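Local coordinates for protein CutA1 (PDB 3AHP) that probably takes part in tolerance to divalent metal ions and forms a stable trimer, at residues 16-19 with 20-23; 44-47 with 48-51; 70-73 with 74-78; 77-81 with 82-86; 96-99 with 100-104. All coordinates share one frame; numbering follows the deposited sequence.

Interaction 1. Residues 16-19 with 20-23; sequences ADIA and CRIA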
loop_
_atom_site.group_PDB
_atom_site.type_symbol
_atom_site.label_atom_id
_atom_site.label_comp_id
_atom_site.label_asym_id
_atom_site.label_seq_id
_atom_site.Cartn_x
_atom_site.Cartn_y
_atom_site.Cartn_z
ATOM N N ALA B 16 -9.028 -11.791 11.334
ATOM C CA ALA B 16 -7.858 -11.270 12.032
ATOM C C ALA B 16 -7.089 -12.347 12.784
ATOM O O ALA B 16 -5.877 -12.230 12.947
ATOM C CB ALA B 16 -8.240 -10.129 12.983
ATOM N N ASP B 17 -7.795 -13.360 13.287
ATOM C CA ASP B 17 -7.143 -14.463 13.986
ATOM C C ASP B 17 -6.167 -15.210 13.078
ATOM O O ASP B 17 -5.052 -15.567 13.475
ATOM C CB ASP B 17 -8.180 -15.432 14.550
ATOM C CG ASP B 17 -9.012 -14.808 15.643
ATOM O OD1 ASP B 17 -8.444 -14.069 16.476
ATOM O OD2 ASP B 17 -10.242 -14.998 15.631
ATOM N N ILE B 18 -6.613 -15.471 11.860
ATOM C CA ILE B 18 -5.757 -16.081 10.885
ATOM C C ILE B 18 -4.559 -15.169 10.563
ATOM O O ILE B 18 -3.422 -15.628 10.485
ATOM C CB ILE B 18 -6.565 -16.468 9.630
ATOM C CG1 ILE B 18 -7.699 -17.425 10.027
ATOM C CG2 ILE B 18 -5.649 -17.046 8.540
ATOM C CD1 ILE B 18 -8.793 -17.622 8.957
ATOM N N ALA B 19 -4.816 -13.878 10.384
ATOM C CA ALA B 19 -3.747 -12.931 10.054
ATOM C C ALA B 19 -2.690 -12.953 11.148
ATOM O O ALA B 19 -1.485 -13.048 10.875
ATOM C CB ALA B 19 -4.306 -11.536 9.880
ATOM N N CYS B 20 -3.164 -12.956 12.386
ATOM C CA CYS B 20 -2.303 -13.022 13.535
ATOM C C CYS B 20 -1.471 -14.295 13.589
ATOM O O CYS B 20 -0.292 -14.264 13.915
ATOM C CB CYS B 20 -3.111 -12.878 14.807
ATOM S SG CYS B 20 -2.041 -12.632 16.233
ATOM N N ARG B 21 -2.107 -15.421 13.314
ATOM C CA ARG B 21 -1.443 -16.700 13.301
ATOM C C ARG B 21 -0.326 -16.726 12.242
ATOM O O ARG B 21 0.801 -17.114 12.533
ATOM C CB ARG B 21 -2.485 -17.796 13.071
ATOM C CG ARG B 21 -2.065 -19.203 13.491
ATOM C CD ARG B 21 -3.287 -20.102 13.797
ATOM N NE ARG B 21 -3.924 -20.643 12.587
ATOM C CZ ARG B 21 -5.215 -20.491 12.279
ATOM N NH1 ARG B 21 -6.029 -19.809 13.093
ATOM N NH2 ARG B 21 -5.689 -21.010 11.150
ATOM N N ILE B 22 -0.642 -16.311 11.020
ATOM C CA ILE B 22 0.340 -16.224 9.957
ATOM C C ILE B 22 1.407 -15.172 10.246
ATOM O O ILE B 22 2.595 -15.458 10.127
ATOM C CB ILE B 22 -0.325 -15.992 8.572
ATOM C CG1 ILE B 22 -1.299 -17.138 8.257
ATOM C CG2 ILE B 22 0.732 -15.867 7.468
ATOM C CD1 ILE B 22 -2.284 -16.871 7.124
ATOM N N ALA B 23 1.005 -13.964 10.636
ATOM C CA ALA B 23 1.985 -12.966 11.119
ATOM C C ALA B 23 3.004 -13.532 12.130
ATOM O O ALA B 23 4.217 -13.400 11.939
ATOM C CB ALA B 23 1.277 -11.751 11.723
#
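Ile22 lies against Ile18, one turn earlier in the same helix. The two side chains leave the helix in the same direction, next to each other. Ile22 CB comes first and stands 3.7 Å from Ile18 O. The next atom, Ile22 CG1, moves closer to that carbonyl and reaches 3.4 Å from Ile18 O. Its chi1 of -59° sets CG1 anti to its own carbonyl carbon and beside the backbone N, which itself bonds to Ile18 O. At the tip, Ile22 CD1 meets Ile18 CG2 at 3.7 Å, a purely apolar contact. The other branch, Ile22 CG2, leaves this pair and packs on Val75. The backbone bond beneath is almost straight: Ile22 N gives its hydrogen to Ile18 O at 2.9 Å, with 177° at the hydrogen. Arg21 bends at chi3, and its NH1 passes 4.2 Å from Ile18 CG1. Its charge does not meet Asp17, since Asp17 OD2 and Arg21 NH1 are 6.9 Å apart. At the helix start, Asp15 OD1 accepts the Ile18 N-H. Ala16, Ala19 and Ala23 pack on strand 50-64. This i to i+4 packing belongs to a helix laid with one side on the antiparallel sheet, as in the ferredoxin-like fold of CutA1 proteins.

Interaction 2. Residues 44-47 with 48-51; sequences IYQW and DNNI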
loop_
_atom_site.group_PDB
_atom_site.type_symbol
_atom_site.label_atom_id
_atom_site.label_comp_id
_atom_site.label_asym_id
_atom_site.label_seq_id
_atom_site.Cartn_x
_atom_site.Cartn_y
_atom_site.Cartn_z
ATOM N N ILE B 44 -13.880 -6.854 -3.224
ATOM C CA ILE B 44 -14.862 -7.053 -4.242
ATOM C C ILE B 44 -14.223 -7.783 -5.413
ATOM O O ILE B 44 -13.188 -7.364 -5.931
ATOM C CB ILE B 44 -15.458 -5.702 -4.700
ATOM C CG1 ILE B 44 -15.677 -4.784 -3.493
ATOM C CG2 ILE B 44 -16.771 -5.909 -5.464
ATOM C CD1 ILE B 44 -17.028 -4.925 -2.839
ATOM N N TYR B 45 -14.879 -8.866 -5.832
ATOM C CA TYR B 45 -14.336 -9.804 -6.811
ATOM C C TYR B 45 -15.459 -10.716 -7.334
ATOM O O TYR B 45 -16.519 -10.859 -6.699
ATOM C CB TYR B 45 -13.219 -10.650 -6.176
ATOM C CG TYR B 45 -13.719 -11.507 -5.041
ATOM C CD1 TYR B 45 -14.108 -12.832 -5.260
ATOM C CD2 TYR B 45 -13.942 -10.956 -3.779
ATOM C CE1 TYR B 45 -14.647 -13.582 -4.255
ATOM C CE2 TYR B 45 -14.504 -11.704 -2.770
ATOM C CZ TYR B 45 -14.845 -13.014 -3.009
ATOM O OH TYR B 45 -15.366 -13.770 -1.992
ATOM N N GLN B 46 -15.226 -11.338 -8.488
ATOM C CA GLN B 46 -16.218 -12.228 -9.075
ATOM C C GLN B 46 -15.914 -13.670 -8.734
ATOM O O GLN B 46 -14.762 -14.104 -8.790
ATOM C CB GLN B 46 -16.280 -12.051 -10.594
ATOM C CG GLN B 46 -17.232 -10.959 -11.049
ATOM C CD GLN B 46 -17.880 -11.265 -12.383
ATOM O OE1 GLN B 46 -18.758 -12.132 -12.484
ATOM N NE2 GLN B 46 -17.458 -10.553 -13.418
ATOM N N TRP B 47 -16.958 -14.413 -8.393
ATOM C CA TRP B 47 -16.851 -15.856 -8.273
ATOM C C TRP B 47 -18.101 -16.540 -8.823
ATOM O O TRP B 47 -19.226 -16.221 -8.414
ATOM C CB TRP B 47 -16.619 -16.245 -6.813
ATOM C CG TRP B 47 -16.795 -17.710 -6.547
ATOM C CD1 TRP B 47 -17.901 -18.324 -6.026
ATOM C CD2 TRP B 47 -15.837 -18.747 -6.790
ATOM N NE1 TRP B 47 -17.690 -19.673 -5.932
ATOM C CE2 TRP B 47 -16.429 -19.961 -6.388
ATOM C CE3 TRP B 47 -14.531 -18.766 -7.304
ATOM C CZ2 TRP B 47 -15.762 -21.186 -6.483
ATOM C CZ3 TRP B 47 -13.879 -19.986 -7.424
ATOM C CH2 TRP B 47 -14.490 -21.177 -6.993
ATOM N N ASP B 48 -17.929 -17.444 -9.774
ATOM C CA ASP B 48 -19.039 -18.131 -10.434
ATOM C C ASP B 48 -19.905 -17.081 -11.098
ATOM O O ASP B 48 -21.090 -17.217 -11.230
ATOM C CB ASP B 48 -19.808 -19.050 -9.457
ATOM C CG ASP B 48 -20.606 -20.131 -10.144
ATOM O OD1 ASP B 48 -20.455 -20.302 -11.333
ATOM O OD2 ASP B 48 -21.407 -20.807 -9.513
ATOM N N ASN B 49 -19.253 -16.036 -11.559
ATOM C CA ASN B 49 -19.889 -14.882 -12.177
ATOM C C ASN B 49 -21.046 -14.309 -11.426
ATOM O O ASN B 49 -21.994 -13.852 -12.014
ATOM C CB ASN B 49 -20.303 -15.194 -13.590
ATOM C CG ASN B 49 -19.170 -15.629 -14.428
ATOM O OD1 ASN B 49 -19.350 -15.993 -15.548
ATOM N ND2 ASN B 49 -17.996 -15.610 -13.882
ATOM N N ASN B 50 -20.963 -14.368 -10.112
ATOM C CA ASN B 50 -21.597 -13.423 -9.252
ATOM C C ASN B 50 -20.609 -12.472 -8.686
ATOM O O ASN B 50 -19.454 -12.733 -8.647
ATOM C CB ASN B 50 -22.234 -14.116 -8.078
ATOM C CG ASN B 50 -23.070 -15.255 -8.459
ATOM O OD1 ASN B 50 -24.109 -15.093 -9.056
ATOM N ND2 ASN B 50 -22.662 -16.425 -8.054
ATOM N N ILE B 51 -21.126 -11.364 -8.212
ATOM C CA ILE B 51 -20.352 -10.296 -7.625
ATOM C C ILE B 51 -20.317 -10.474 -6.105
ATOM O O ILE B 51 -21.351 -10.539 -5.443
ATOM C CB ILE B 51 -20.931 -8.927 -8.067
ATOM C CG1 ILE B 51 -19.817 -7.994 -8.540
ATOM C CG2 ILE B 51 -21.876 -8.325 -7.016
ATOM C CD1 ILE B 51 -19.303 -7.075 -7.466
#
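A beta hairpin brings Trp47 and Asn50 together where strand 41-47 turns back into strand 50-64. They form an antiparallel hydrogen-bonded pair. Trp47 N donates to Asn50 O at 3.0 Å, in the carbonyl plane. In return Asn50 N donates to Trp47 O at 3.1 Å, but from above that carbonyl's plane. Asp48 and Asn49 make the two-residue turn, both with positive phi. Gln46 and Ile51 form the next pair, which is non-hydrogen-bonded. The Gln46 chain bends at chi2 (-148°), and its OE1 lies over the turn, 3.6 Å from Asn49 CB. Its NE2 makes a weak hydrogen bond to Val27 O of the third subunit. With an alanine here, that Val27 carbonyl would probably lose this donor, and Asn49 its contact with the amide. Beyond Gln46, Ile44 CG2 touches Ile51 CD1 at 3.4 Å, and the two side chains cross obliquely. At the turn, Asp48 CB sits over the face of the Trp47 five-membered ring, 4.2 Å from its centroid, in a CH-pi contact. The carboxylate plane is turned 69° from the ring. The hairpin end is therefore joined by backbone bonds, with side chains adding apolar contacts, and Gln46 adds a weak polar link to another subunit.

Interaction 3. Residues 70-73 with 74-78; sequences AIEQ and LVITM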
loop_
_atom_site.group_PDB
_atom_site.type_symbol
_atom_site.label_atom_id
_atom_site.label_comp_id
_atom_site.label_asym_id
_atom_site.label_seq_id
_atom_site.Cartn_x
_atom_site.Cartn_y
_atom_site.Cartn_z
ATOM N N ALA B 70 10.285 -18.727 0.735
ATOM C CA ALA B 70 9.830 -19.342 1.968
ATOM C C ALA B 70 8.594 -18.636 2.551
ATOM O O ALA B 70 7.720 -19.281 3.134
ATOM C CB ALA B 70 10.964 -19.391 2.994
ATOM N N ILE B 71 8.545 -17.312 2.419
ATOM C CA ILE B 71 7.380 -16.542 2.837
ATOM C C ILE B 71 6.122 -16.927 2.049
ATOM O O ILE B 71 5.101 -17.322 2.623
ATOM C CB ILE B 71 7.646 -15.047 2.742
ATOM C CG1 ILE B 71 8.875 -14.710 3.599
ATOM C CG2 ILE B 71 6.410 -14.243 3.199
ATOM C CD1 ILE B 71 9.405 -13.290 3.444
ATOM N N GLU B 72 6.246 -16.932 0.730
ATOM C CA GLU B 72 5.162 -17.396 -0.102
ATOM C C GLU B 72 4.717 -18.796 0.300
ATOM O O GLU B 72 3.520 -19.057 0.461
ATOM C CB GLU B 72 5.593 -17.416 -1.548
ATOM C CG GLU B 72 4.542 -17.983 -2.431
ATOM C CD GLU B 72 4.949 -17.981 -3.861
ATOM O OE1 GLU B 72 5.416 -19.043 -4.319
ATOM O OE2 GLU B 72 4.849 -16.910 -4.509
ATOM N N GLN B 73 5.680 -19.710 0.385
ATOM C CA GLN B 73 5.404 -21.075 0.787
ATOM C C GLN B 73 4.658 -21.137 2.118
ATOM O O GLN B 73 3.568 -21.672 2.191
ATOM C CB GLN B 73 6.697 -21.897 0.831
ATOM C CG GLN B 73 6.476 -23.410 0.755
ATOM C CD GLN B 73 5.514 -23.799 -0.362
ATOM O OE1 GLN B 73 4.343 -24.086 -0.111
ATOM N NE2 GLN B 73 5.984 -23.732 -1.599
ATOM N N LEU B 74 5.182 -20.476 3.134
ATOM C CA LEU B 74 4.523 -20.431 4.426
ATOM C C LEU B 74 3.125 -19.791 4.369
ATOM O O LEU B 74 2.154 -20.353 4.893
ATOM C CB LEU B 74 5.413 -19.737 5.469
ATOM C CG LEU B 74 4.953 -19.803 6.930
ATOM C CD1 LEU B 74 4.591 -21.223 7.294
ATOM C CD2 LEU B 74 6.023 -19.308 7.883
ATOM N N VAL B 75 3.019 -18.607 3.773
ATOM C CA VAL B 75 1.755 -17.897 3.805
ATOM C C VAL B 75 0.699 -18.673 3.021
ATOM O O VAL B 75 -0.386 -18.960 3.550
ATOM C CB VAL B 75 1.854 -16.432 3.303
ATOM C CG1 VAL B 75 0.463 -15.817 3.186
ATOM C CG2 VAL B 75 2.711 -15.600 4.253
ATOM N N ILE B 76 1.053 -19.091 1.807
ATOM C CA ILE B 76 0.104 -19.773 0.938
ATOM C C ILE B 76 -0.441 -21.035 1.609
ATOM O O ILE B 76 -1.646 -21.258 1.606
ATOM C CB ILE B 76 0.720 -20.112 -0.454
ATOM C CG1 ILE B 76 0.522 -18.957 -1.438
ATOM C CG2 ILE B 76 0.094 -21.373 -1.032
ATOM C CD1 ILE B 76 0.683 -17.586 -0.822
ATOM N N THR B 77 0.436 -21.842 2.207
ATOM C CA THR B 77 -0.010 -23.059 2.877
ATOM C C THR B 77 -0.803 -22.904 4.182
ATOM O O THR B 77 -1.684 -23.710 4.480
ATOM C CB THR B 77 1.068 -24.203 2.950
ATOM O OG1 THR B 77 1.175 -24.679 4.291
ATOM C CG2 THR B 77 2.415 -23.772 2.448
ATOM N N MET B 78 -0.541 -21.838 4.927
ATOM C CA MET B 78 -1.331 -21.535 6.123
ATOM C C MET B 78 -2.680 -20.922 5.805
ATOM O O MET B 78 -3.593 -20.998 6.604
ATOM C CB MET B 78 -0.560 -20.615 7.067
ATOM C CG MET B 78 0.712 -21.234 7.584
ATOM S SD MET B 78 1.480 -20.337 8.942
ATOM C CE MET B 78 0.177 -20.329 10.194
#
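Val75 N gives its hydrogen to Ile71 O at 2.7 Å, with 172° at the hydrogen. Val75 CG2 reaches the same oxygen, 3.4 Å from Ile71 O. A chi1 of 172° places CG2 beside the backbone N and anti to the carbonyl carbon, so this methyl faces the previous turn. It also meets Ile71 CG2 at 4.1 Å, the two side chains leaving the helix next to each other on one flank. Both pack on Phe86, and Val75 also rests on Leu26 of helix 16-28.

One residue on, the pattern repeats. Ile76 N donates to Glu72 O at 2.8 Å. Ile76 CD1 folds back to 3.4 Å from Glu72 O and comes within 4.2 Å of Glu72 CG. Only the aliphatic part of Glu72 takes part here. Its chain runs extended from the backbone, and OE2 is hydrogen-bonded to Tyr68 OH. The third subunit brings Gly94 against Glu72 and Phe95 against Ile76.

Leu74 N closes the first turn by bonding to Ala70 O at 2.8 Å. The N-H groups of Leu74, Val75 and Ile76 are thus satisfied within the helix. The side-chain contacts between turns are mainly apolar, and the one carboxylate on this face has its polar partner on the preceding turn.

Interaction 4. Residues 77-81 with 82-86; sequences TMHPY and EVPEF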
loop_
_atom_site.group_PDB
_atom_site.type_symbol
_atom_site.label_atom_id
_atom_site.label_comp_id
_atom_site.label_asym_id
_atom_site.label_seq_id
_atom_site.Cartn_x
_atom_site.Cartn_y
_atom_site.Cartn_z
ATOM N N THR B 77 0.436 -21.842 2.207
ATOM C CA THR B 77 -0.010 -23.059 2.877
ATOM C C THR B 77 -0.803 -22.904 4.182
ATOM O O THR B 77 -1.684 -23.710 4.480
ATOM C CB THR B 77 1.068 -24.203 2.950
ATOM O OG1 THR B 77 1.175 -24.679 4.291
ATOM C CG2 THR B 77 2.415 -23.772 2.448
ATOM N N MET B 78 -0.541 -21.838 4.927
ATOM C CA MET B 78 -1.331 -21.535 6.123
ATOM C C MET B 78 -2.680 -20.922 5.805
ATOM O O MET B 78 -3.593 -20.998 6.604
ATOM C CB MET B 78 -0.560 -20.615 7.067
ATOM C CG MET B 78 0.712 -21.234 7.584
ATOM S SD MET B 78 1.480 -20.337 8.942
ATOM C CE MET B 78 0.177 -20.329 10.194
ATOM N N HIS B 79 -2.777 -20.242 4.674
ATOM C CA HIS B 79 -4.016 -19.621 4.252
ATOM C C HIS B 79 -5.066 -20.676 3.905
ATOM O O HIS B 79 -4.739 -21.713 3.323
ATOM C CB HIS B 79 -3.743 -18.737 3.036
ATOM C CG HIS B 79 -4.813 -17.728 2.764
ATOM N ND1 HIS B 79 -4.671 -16.391 3.072
ATOM C CD2 HIS B 79 -6.034 -17.855 2.193
ATOM C CE1 HIS B 79 -5.750 -15.736 2.687
ATOM N NE2 HIS B 79 -6.590 -16.601 2.150
ATOM N N PRO B 80 -6.343 -20.383 4.207
ATOM C CA PRO B 80 -7.361 -21.408 3.980
ATOM C C PRO B 80 -7.785 -21.547 2.526
ATOM O O PRO B 80 -8.263 -22.616 2.151
ATOM C CB PRO B 80 -8.552 -20.971 4.846
ATOM C CG PRO B 80 -8.233 -19.637 5.382
ATOM C CD PRO B 80 -6.761 -19.361 5.182
ATOM N N TYR B 81 -7.623 -20.490 1.720
ATOM C CA TYR B 81 -7.969 -20.551 0.298
ATOM C C TYR B 81 -6.817 -21.100 -0.557
ATOM O O TYR B 81 -5.656 -20.819 -0.296
ATOM C CB TYR B 81 -8.336 -19.188 -0.261
ATOM C CG TYR B 81 -9.373 -18.394 0.477
ATOM C CD1 TYR B 81 -9.364 -17.006 0.391
ATOM C CD2 TYR B 81 -10.415 -19.009 1.165
ATOM C CE1 TYR B 81 -10.296 -16.243 1.028
ATOM C CE2 TYR B 81 -11.392 -18.245 1.802
ATOM C CZ TYR B 81 -11.322 -16.853 1.721
ATOM O OH TYR B 81 -12.236 -16.038 2.367
ATOM N N GLU B 82 -7.162 -21.820 -1.622
ATOM C CA GLU B 82 -6.184 -22.397 -2.526
ATOM C C GLU B 82 -5.332 -21.314 -3.157
ATOM O O GLU B 82 -4.163 -21.531 -3.430
ATOM C CB GLU B 82 -6.884 -23.174 -3.635
ATOM C CG GLU B 82 -6.960 -24.658 -3.419
ATOM C CD GLU B 82 -7.732 -25.368 -4.535
ATOM O OE1 GLU B 82 -8.517 -26.289 -4.215
ATOM O OE2 GLU B 82 -7.540 -25.018 -5.721
ATOM N N VAL B 83 -5.959 -20.180 -3.467
ATOM C CA VAL B 83 -5.336 -19.105 -4.232
ATOM C C VAL B 83 -5.500 -17.764 -3.500
ATOM O O VAL B 83 -6.316 -16.947 -3.884
ATOM C CB VAL B 83 -5.975 -19.013 -5.622
ATOM C CG1 VAL B 83 -5.290 -17.949 -6.485
ATOM C CG2 VAL B 83 -5.976 -20.364 -6.292
ATOM N N PRO B 84 -4.754 -17.564 -2.399
ATOM C CA PRO B 84 -4.850 -16.317 -1.641
ATOM C C PRO B 84 -4.341 -15.122 -2.442
ATOM O O PRO B 84 -3.481 -15.274 -3.307
ATOM C CB PRO B 84 -3.921 -16.563 -0.444
ATOM C CG PRO B 84 -3.503 -18.003 -0.526
ATOM C CD PRO B 84 -3.622 -18.388 -1.941
ATOM N N GLU B 85 -4.863 -13.935 -2.163
ATOM C CA GLU B 85 -4.216 -12.724 -2.669
ATOM C C GLU B 85 -2.816 -12.627 -2.065
ATOM O O GLU B 85 -2.638 -12.756 -0.848
ATOM C CB GLU B 85 -5.041 -11.491 -2.320
ATOM C CG GLU B 85 -4.337 -10.185 -2.516
ATOM C CD GLU B 85 -5.229 -8.998 -2.206
ATOM O OE1 GLU B 85 -6.411 -9.210 -1.851
ATOM O OE2 GLU B 85 -4.732 -7.854 -2.281
ATOM N N PHE B 86 -1.820 -12.439 -2.920
ATOM C CA PHE B 86 -0.448 -12.387 -2.453
ATOM C C PHE B 86 0.416 -11.758 -3.516
ATOM O O PHE B 86 0.753 -12.411 -4.502
ATOM C CB PHE B 86 0.051 -13.793 -2.139
ATOM C CG PHE B 86 1.318 -13.836 -1.352
ATOM C CD1 PHE B 86 1.290 -13.763 0.050
ATOM C CD2 PHE B 86 2.541 -14.034 -1.999
ATOM C CE1 PHE B 86 2.485 -13.879 0.810
ATOM C CE2 PHE B 86 3.734 -14.179 -1.266
ATOM C CZ PHE B 86 3.709 -14.108 0.154
#
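His79 reaches Pro84 because the chain turns first and the side chain then swings across. Its psi of 145° takes the backbone out of helix 68-78. Its chi1 of -162° sets CG anti to the backbone N and lays the imidazole under the proline. Pro84 CB stands over the middle of that ring, 3.5 Å from the His79 centroid and 6° off its normal. This is a CH-pi contact, made by an aliphatic carbon against the ring face. Pro84 CG extends the touch to the base of the ring, at 3.6 Å from His79 CG. Pro84 also leans on the main chain, where its CG lies 3.6 Å from Tyr81 O. No hydrogen bond joins 77-81 to 82-86; the contact between them is packing.

The contact sits where helix 68-78 gives way to strand 86-94. Pro14, just after strand 6-13, touches His79, Pro80 and Tyr81. Glu85 O takes a hydrogen bond from Thr11 OG1, and Glu85 OE2 forms a salt bridge with Lys62 of the third subunit. Phe95 of that subunit packs on Pro84, while Pro80 rests on Ile18 of helix 16-28.

Interaction 5. Residues 96-99 with 100-104; sequences GPYL and QWIKD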
loop_
_atom_site.group_PDB
_atom_site.type_symbol
_atom_site.label_atom_id
_atom_site.label_comp_id
_atom_site.label_asym_id
_atom_site.label_seq_id
_atom_site.Cartn_x
_atom_site.Cartn_y
_atom_site.Cartn_z
ATOM N N GLY B 96 17.818 4.098 5.779
ATOM C CA GLY B 96 18.942 3.158 5.841
ATOM C C GLY B 96 18.972 2.186 7.007
ATOM O O GLY B 96 19.132 0.985 6.792
ATOM N N PRO B 97 18.866 2.696 8.252
ATOM C CA PRO B 97 18.934 1.828 9.433
ATOM C C PRO B 97 17.721 0.912 9.609
ATOM O O PRO B 97 17.823 -0.122 10.278
ATOM C CB PRO B 97 19.023 2.818 10.610
ATOM C CG PRO B 97 19.574 4.048 10.028
ATOM C CD PRO B 97 19.028 4.112 8.616
ATOM N N TYR B 98 16.579 1.288 9.065
ATOM C CA TYR B 98 15.446 0.395 8.979
ATOM C C TYR B 98 15.647 -0.717 7.996
ATOM O O TYR B 98 15.288 -1.814 8.242
ATOM C CB TYR B 98 14.160 1.134 8.664
ATOM C CG TYR B 98 12.938 0.260 8.722
ATOM C CD1 TYR B 98 12.305 -0.127 7.606
ATOM C CD2 TYR B 98 12.435 -0.160 9.901
ATOM C CE1 TYR B 98 11.229 -0.917 7.667
ATOM C CE2 TYR B 98 11.362 -0.918 9.960
ATOM C CZ TYR B 98 10.757 -1.313 8.847
ATOM O OH TYR B 98 9.660 -2.086 8.916
ATOM N N LEU B 99 16.266 -0.437 6.883
ATOM C CA LEU B 99 16.434 -1.435 5.898
ATOM C C LEU B 99 17.482 -2.427 6.301
ATOM O O LEU B 99 17.343 -3.601 6.087
ATOM C CB LEU B 99 16.749 -0.790 4.567
ATOM C CG LEU B 99 15.840 0.292 4.001
ATOM C CD1 LEU B 99 16.348 0.764 2.705
ATOM C CD2 LEU B 99 14.439 -0.140 3.854
ATOM N N GLN B 100 18.541 -1.925 6.886
ATOM C CA GLN B 100 19.460 -2.699 7.666
ATOM C C GLN B 100 18.804 -3.653 8.620
ATOM O O GLN B 100 19.095 -4.803 8.604
ATOM C CB GLN B 100 20.370 -1.752 8.413
ATOM C CG GLN B 100 21.742 -2.261 8.731
ATOM C CD GLN B 100 22.437 -2.885 7.583
ATOM O OE1 GLN B 100 22.574 -4.078 7.522
ATOM N NE2 GLN B 100 22.915 -2.077 6.680
ATOM N N TRP B 101 17.931 -3.156 9.467
ATOM C CA TRP B 101 17.288 -3.980 10.479
ATOM C C TRP B 101 16.570 -5.165 9.868
ATOM O O TRP B 101 16.658 -6.280 10.387
ATOM C CB TRP B 101 16.294 -3.153 11.280
ATOM C CG TRP B 101 15.448 -3.952 12.230
ATOM C CD1 TRP B 101 15.873 -4.614 13.343
ATOM C CD2 TRP B 101 14.022 -4.082 12.207
ATOM N NE1 TRP B 101 14.800 -5.164 14.008
ATOM C CE2 TRP B 101 13.654 -4.854 13.329
ATOM C CE3 TRP B 101 13.017 -3.610 11.351
ATOM C CZ2 TRP B 101 12.324 -5.164 13.622
ATOM C CZ3 TRP B 101 11.702 -3.948 11.621
ATOM C CH2 TRP B 101 11.367 -4.720 12.750
ATOM N N ILE B 102 15.832 -4.894 8.790
ATOM C CA ILE B 102 15.266 -5.923 7.933
ATOM C C ILE B 102 16.321 -6.884 7.453
ATOM O O ILE B 102 16.124 -8.083 7.498
ATOM C CB ILE B 102 14.567 -5.317 6.702
ATOM C CG1 ILE B 102 13.411 -4.412 7.147
ATOM C CG2 ILE B 102 14.071 -6.426 5.778
ATOM C CD1 ILE B 102 12.690 -3.681 5.997
ATOM N N LYS B 103 17.417 -6.341 6.938
ATOM C CA LYS B 103 18.551 -7.138 6.461
ATOM C C LYS B 103 19.173 -8.018 7.563
ATOM O O LYS B 103 19.508 -9.180 7.327
ATOM C CB LYS B 103 19.587 -6.217 5.793
ATOM C CG LYS B 103 20.919 -6.851 5.453
ATOM C CD LYS B 103 20.998 -7.284 4.012
ATOM C CE LYS B 103 22.445 -7.532 3.596
ATOM N NZ LYS B 103 22.973 -6.391 2.788
ATOM N N ASP B 104 19.229 -7.494 8.782
ATOM C CA ASP B 104 19.910 -8.166 9.883
ATOM C C ASP B 104 19.049 -9.180 10.607
ATOM O O ASP B 104 19.555 -9.954 11.408
ATOM C CB ASP B 104 20.399 -7.149 10.905
ATOM C CG ASP B 104 21.602 -6.401 10.433
ATOM O OD1 ASP B 104 22.350 -6.944 9.582
ATOM O OD2 ASP B 104 21.770 -5.255 10.892
#
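Tyr98 packs against two residues of the next turn, Trp101 and Ile102. The aromatic contact is with Trp101. Tyr98 CE2 lies 3.5 Å from Trp101 CE3, and the six-membered rings have centroids 5.4 Å apart. Their planes meet obliquely, at 41°, so the pair is neither a stack nor a T-shape. CG is anti to the backbone N in both (chi1 -173° and 172°), which lets the rings meet.

The aliphatic contact is with Ile102. Its CG1 lies over one face of the Tyr98 ring, toward the rim, and its CD1 is 3.5 Å from Tyr98 CE1. A serine in place of Tyr98 would probably leave Trp101 and Ile102 without the ring they share and open a gap between them.

The polar contacts are backbone bonds of the helix. Ile102 N donates to Tyr98 O at 3.2 Å, and Lys103 N to Leu99 O at 2.9 Å. Trp101 N donates to Pro97 O.

Helix 96-105 lies near the chain's end. Tyr98 touches Lys62 of strand 50-64 and Cys34 of strand 34-38, and Ile102 touches Gln6 of strand 6-13. The second subunit adds Pro84 against Tyr98 and Gln46 against Trp101.

In the fold
Interactions 1, 3 and 4 form one partly buried cluster. Interactions 1 and 3 lie on neighbouring helices, which meet where Ile22 CG1 touches Met78 CB at 3.7 Å. Interaction 4 continues directly from interaction 3, shares Thr77 and Met78, and returns Phe86 to the face of helix 68-78. Interaction 2 is a surface contact at a hairpin tip. Interaction 5 is also partly buried, but lies across the chain's centre from interaction 2, their centres about 41 Å apart. The three helical contacts pair backbone hydrogen bonds with apolar or aromatic packing. Interaction 4 has packing but no hydrogen bond across it. Interaction 2 relies on strand pairing. Every contact also reaches another subunit of the trimer.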